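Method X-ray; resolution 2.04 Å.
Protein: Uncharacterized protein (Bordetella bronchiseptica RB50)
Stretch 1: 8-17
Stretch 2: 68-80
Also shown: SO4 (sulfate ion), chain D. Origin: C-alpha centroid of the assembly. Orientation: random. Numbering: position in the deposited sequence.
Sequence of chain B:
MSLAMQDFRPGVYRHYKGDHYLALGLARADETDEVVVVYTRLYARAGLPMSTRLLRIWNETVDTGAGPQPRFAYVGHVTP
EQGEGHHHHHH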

# COMPACT_ATOMS: atom_id res chain seq x y z
N PHE B 8 -2.17 -7.05 -14.30
CA PHE B 8 -2.98 -6.42 -13.25
C PHE B 8 -3.52 -5.08 -13.71
O PHE B 8 -2.81 -4.27 -14.31
CB PHE B 8 -2.17 -6.19 -11.97
CG PHE B 8 -2.98 -5.59 -10.84
CD1 PHE B 8 -3.91 -6.36 -10.15
CD2 PHE B 8 -2.86 -4.24 -10.51
CE1 PHE B 8 -4.72 -5.81 -9.15
CE2 PHE B 8 -3.67 -3.68 -9.51
CZ PHE B 8 -4.60 -4.46 -8.83
N ARG B 9 -4.79 -4.84 -13.42
CA ARG B 9 -5.42 -3.57 -13.77
C ARG B 9 -5.96 -2.92 -12.51
O ARG B 9 -6.88 -3.44 -11.88
CB ARG B 9 -6.56 -3.77 -14.77
CG ARG B 9 -6.11 -4.07 -16.19
CD ARG B 9 -7.25 -3.87 -17.20
NE ARG B 9 -7.74 -2.50 -17.23
CZ ARG B 9 -8.67 -2.05 -18.08
NH1 ARG B 9 -9.22 -2.87 -18.96
NH2 ARG B 9 -9.06 -0.78 -18.03
N PRO B 10 -5.40 -1.76 -12.11
CA PRO B 10 -5.91 -1.10 -10.91
C PRO B 10 -7.30 -0.58 -11.22
O PRO B 10 -7.62 -0.30 -12.38
CB PRO B 10 -4.92 0.03 -10.67
CG PRO B 10 -3.66 -0.47 -11.29
CD PRO B 10 -4.17 -1.11 -12.58
N GLY B 11 -8.13 -0.45 -10.19
CA GLY B 11 -9.49 0.03 -10.39
C GLY B 11 -10.41 -0.58 -9.36
O GLY B 11 -9.96 -1.04 -8.32
N VAL B 12 -11.71 -0.58 -9.65
CA VAL B 12 -12.69 -1.13 -8.72
C VAL B 12 -12.87 -2.63 -8.89
O VAL B 12 -13.03 -3.14 -10.00
CB VAL B 12 -14.05 -0.39 -8.88
CG1 VAL B 12 -15.09 -0.98 -7.92
CG2 VAL B 12 -13.85 1.10 -8.58
N TYR B 13 -12.83 -3.33 -7.76
CA TYR B 13 -12.99 -4.78 -7.74
C TYR B 13 -14.10 -5.20 -6.79
O TYR B 13 -14.30 -4.57 -5.74
CB TYR B 13 -11.69 -5.46 -7.27
CG TYR B 13 -10.61 -5.55 -8.32
CD1 TYR B 13 -9.83 -4.45 -8.65
CD2 TYR B 13 -10.36 -6.74 -8.98
CE1 TYR B 13 -8.82 -4.54 -9.62
CE2 TYR B 13 -9.36 -6.84 -9.94
CZ TYR B 13 -8.59 -5.74 -10.25
OH TYR B 13 -7.60 -5.86 -11.20
N ARG B 14 -14.81 -6.26 -7.15
CA ARG B 14 -15.85 -6.79 -6.29
C ARG B 14 -15.27 -8.07 -5.69
O ARG B 14 -14.94 -9.01 -6.42
CB ARG B 14 -17.12 -7.12 -7.08
CG ARG B 14 -18.26 -7.66 -6.21
CD ARG B 14 -19.43 -8.14 -7.06
NE ARG B 14 -19.05 -9.23 -7.96
CZ ARG B 14 -19.20 -9.21 -9.28
NH1 ARG B 14 -19.73 -8.16 -9.88
NH2 ARG B 14 -18.82 -10.25 -10.00
N HIS B 15 -15.11 -8.09 -4.37
CA HIS B 15 -14.59 -9.25 -3.64
C HIS B 15 -15.69 -10.31 -3.74
O HIS B 15 -16.87 -9.97 -3.83
CB HIS B 15 -14.31 -8.85 -2.18
CG HIS B 15 -13.81 -9.97 -1.32
ND1 HIS B 15 -14.62 -10.63 -0.42
CD2 HIS B 15 -12.58 -10.54 -1.21
CE1 HIS B 15 -13.92 -11.56 0.20
NE2 HIS B 15 -12.68 -11.52 -0.26
N TYR B 16 -15.32 -11.59 -3.74
CA TYR B 16 -16.33 -12.64 -3.89
C TYR B 16 -17.44 -12.65 -2.84
O TYR B 16 -18.48 -13.29 -3.04
CB TYR B 16 -15.65 -14.03 -3.95
CG TYR B 16 -15.11 -14.56 -2.65
CD1 TYR B 16 -15.91 -15.33 -1.80
CD2 TYR B 16 -13.80 -14.35 -2.27
CE1 TYR B 16 -15.40 -15.87 -0.62
CE2 TYR B 16 -13.28 -14.88 -1.09
CZ TYR B 16 -14.08 -15.65 -0.26
OH TYR B 16 -13.56 -16.21 0.88
N LYS B 17 -17.24 -11.94 -1.74
CA LYS B 17 -18.27 -11.90 -0.70
C LYS B 17 -19.28 -10.76 -0.89
O LYS B 17 -20.17 -10.58 -0.06
CB LYS B 17 -17.65 -11.82 0.69
CG LYS B 17 -17.18 -13.17 1.22
CD LYS B 17 -16.82 -13.13 2.71
CE LYS B 17 -18.05 -13.09 3.62
NZ LYS B 17 -18.86 -11.84 3.53
S SO4 D . -10.85 -13.75 1.94
O1 SO4 D . -10.51 -13.13 0.64
O2 SO4 D . -11.06 -15.20 1.73
O3 SO4 D . -9.74 -13.56 2.88
O4 SO4 D . -12.07 -13.14 2.47
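Stretch 2 68-80: PQPRFAYVGHVTP

Stretch 2 lies alongside stretch 1 as its antiparallel neighbour in a β-sheet. Strand 72-76 runs against strand 11-15 with 138° between their N-to-C directions, and the axes approach to 4.3 Å. Ahead of it, the strand that includes Gln 69 and Pro 70 is interrupted at Arg 71, whose phi/psi of -65/-41 break the extended conformation before Phe 72 resumes it.

The backbone pairing is most regular at its centre. Arg 14 and Ala 73 satisfy each other in both directions, Arg 14 N donating to Ala 73 O at 2.8 Å and Ala 73 N to Arg 14 O at 2.9 Å. Further along, Val 12 O accepts from Val 75 N at 2.9 Å with a nearly linear geometry, while Val 12 N donates to Gly 76 O at 2.7 Å. At the other end Tyr 16 N donates to Arg 71 O at 2.9 Å, one backbone hydrogen bond beyond the last bridge, His 15 with Phe 72. Between these bonds Tyr 13 faces Tyr 74 and His 15 faces Phe 72 as non-hydrogen-bonded pairs, each with CA atoms 4.4 Å apart. Here Tyr 13 CA lies 3.3 Å from Ala 73 O and His 15 CA 3.4 Å from Arg 71 O, giving these two carbonyls an additional CA-H...O contact each.

The non-hydrogen-bonded pairs place four rings on one face of the sheet. Tyr 74 turns its edge toward the face of Tyr 13, and its CB sits over that ring, 3.5 Å from Tyr 13 CE2. His 15 likewise presents its edge to the face of Phe 72, with His 15 CD2 3.5 Å from Phe 72 CZ. On the opposite face Val 12 packs against Val 75, CG1 to CG2 at 3.9 Å, and its CG1 also lies 3.6 Å from Thr 79 CG2.

The polar ends of these side chains are also engaged. Tyr 13 OH donates to Arg 9 O at 2.6 Å, within stretch 1. Tyr 74 OH is 2.7 Å from the oxygen of water 1, which accepts from Arg 9 NE at 2.8 Å and donates to Pro 10 O at 2.8 Å; the water thus links the tyrosine to the loop before strand 11-15. At the far end, a sulfate ion, probably from the crystallisation liquor, joins the stretches: its O1 accepts from His 15 NE2 at 2.8 Å and Arg 71 NH1 at 3.0 Å, and its O2 from Tyr 16 OH at 2.8 Å. Arg 71 NE and NH2 are satisfied elsewhere in the structure.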

# COMPACT_ATOMS: atom_id res chain seq x y z
N PRO B 68 -16.38 -22.11 -8.93
CA PRO B 68 -15.13 -21.34 -8.97
C PRO B 68 -15.34 -19.88 -9.40
O PRO B 68 -16.13 -19.60 -10.30
CB PRO B 68 -14.27 -22.11 -9.99
CG PRO B 68 -14.82 -23.50 -9.92
CD PRO B 68 -16.31 -23.25 -9.85
N GLN B 69 -14.64 -18.96 -8.74
CA GLN B 69 -14.75 -17.54 -9.08
C GLN B 69 -13.56 -16.74 -8.56
O GLN B 69 -12.89 -17.16 -7.61
CB GLN B 69 -16.05 -16.96 -8.52
CG GLN B 69 -16.16 -16.95 -7.01
CD GLN B 69 -17.45 -16.30 -6.53
OE1 GLN B 69 -17.78 -15.18 -6.94
NE2 GLN B 69 -18.18 -16.99 -5.65
N PRO B 70 -13.26 -15.59 -9.18
CA PRO B 70 -12.12 -14.79 -8.72
C PRO B 70 -12.31 -14.33 -7.29
O PRO B 70 -13.43 -14.07 -6.86
CB PRO B 70 -12.12 -13.60 -9.69
CG PRO B 70 -12.80 -14.12 -10.91
CD PRO B 70 -13.92 -14.95 -10.33
N ARG B 71 -11.21 -14.25 -6.53
CA ARG B 71 -11.30 -13.76 -5.16
C ARG B 71 -11.73 -12.30 -5.29
O ARG B 71 -12.57 -11.82 -4.53
CB ARG B 71 -9.93 -13.84 -4.47
CG ARG B 71 -9.98 -13.44 -2.99
CD ARG B 71 -8.59 -13.35 -2.36
NE ARG B 71 -7.89 -14.64 -2.30
CZ ARG B 71 -8.24 -15.66 -1.52
NH1 ARG B 71 -9.30 -15.56 -0.72
NH2 ARG B 71 -7.52 -16.77 -1.53
N PHE B 72 -11.15 -11.61 -6.27
CA PHE B 72 -11.45 -10.21 -6.56
C PHE B 72 -11.74 -10.06 -8.06
O PHE B 72 -10.87 -10.32 -8.88
CB PHE B 72 -10.27 -9.31 -6.19
CG PHE B 72 -10.08 -9.11 -4.71
CD1 PHE B 72 -9.23 -9.93 -3.97
CD2 PHE B 72 -10.74 -8.07 -4.04
CE1 PHE B 72 -9.04 -9.74 -2.60
CE2 PHE B 72 -10.55 -7.87 -2.68
CZ PHE B 72 -9.70 -8.70 -1.96
N ALA B 73 -12.96 -9.64 -8.40
CA ALA B 73 -13.35 -9.45 -9.81
C ALA B 73 -13.35 -7.99 -10.25
O ALA B 73 -14.08 -7.17 -9.70
CB ALA B 73 -14.73 -10.05 -10.05
N TYR B 74 -12.54 -7.68 -11.26
CA TYR B 74 -12.43 -6.32 -11.79
C TYR B 74 -13.74 -5.90 -12.47
O TYR B 74 -14.27 -6.64 -13.29
CB TYR B 74 -11.28 -6.24 -12.81
CG TYR B 74 -11.05 -4.88 -13.46
CD1 TYR B 74 -10.53 -3.82 -12.74
CD2 TYR B 74 -11.36 -4.67 -14.80
CE1 TYR B 74 -10.31 -2.57 -13.33
CE2 TYR B 74 -11.14 -3.42 -15.40
CZ TYR B 74 -10.62 -2.37 -14.67
OH TYR B 74 -10.42 -1.14 -15.26
N VAL B 75 -14.25 -4.72 -12.13
CA VAL B 75 -15.49 -4.25 -12.76
C VAL B 75 -15.38 -2.84 -13.33
O VAL B 75 -16.39 -2.20 -13.61
CB VAL B 75 -16.69 -4.28 -11.79
CG1 VAL B 75 -16.83 -5.67 -11.17
CG2 VAL B 75 -16.53 -3.21 -10.72
N GLY B 76 -14.16 -2.35 -13.51
CA GLY B 76 -14.00 -1.03 -14.07
C GLY B 76 -13.55 0.02 -13.08
O GLY B 76 -12.78 -0.27 -12.16
N HIS B 77 -14.04 1.24 -13.25
CA HIS B 77 -13.66 2.35 -12.39
C HIS B 77 -14.77 2.92 -11.53
O HIS B 77 -14.56 3.87 -10.78
CB HIS B 77 -13.03 3.45 -13.24
CG HIS B 77 -11.74 3.05 -13.87
ND1 HIS B 77 -10.59 2.81 -13.14
CD2 HIS B 77 -11.43 2.74 -15.16
CE1 HIS B 77 -9.64 2.37 -13.94
NE2 HIS B 77 -10.12 2.32 -15.17
N VAL B 78 -15.96 2.33 -11.61
CA VAL B 78 -17.08 2.80 -10.82
C VAL B 78 -17.70 1.65 -10.03
O VAL B 78 -17.52 0.49 -10.37
CB VAL B 78 -18.17 3.44 -11.72
CG1 VAL B 78 -17.58 4.59 -12.49
CG2 VAL B 78 -18.74 2.40 -12.69
N THR B 79 -18.43 1.99 -8.97
CA THR B 79 -19.11 0.98 -8.16
C THR B 79 -20.59 0.97 -8.55
O THR B 79 -21.09 1.95 -9.11
CB THR B 79 -19.01 1.30 -6.64
OG1 THR B 79 -19.19 2.70 -6.43
CG2 THR B 79 -17.66 0.85 -6.10
N PRO B 80 -21.31 -0.13 -8.26
CA PRO B 80 -22.73 -0.25 -8.60
C PRO B 80 -23.71 0.61 -7.80
O PRO B 80 -23.42 1.03 -6.68
CB PRO B 80 -23.01 -1.74 -8.40
CG PRO B 80 -22.11 -2.08 -7.26
CD PRO B 80 -20.81 -1.38 -7.65
O HOH W 1 -7.75 -0.58 -15.21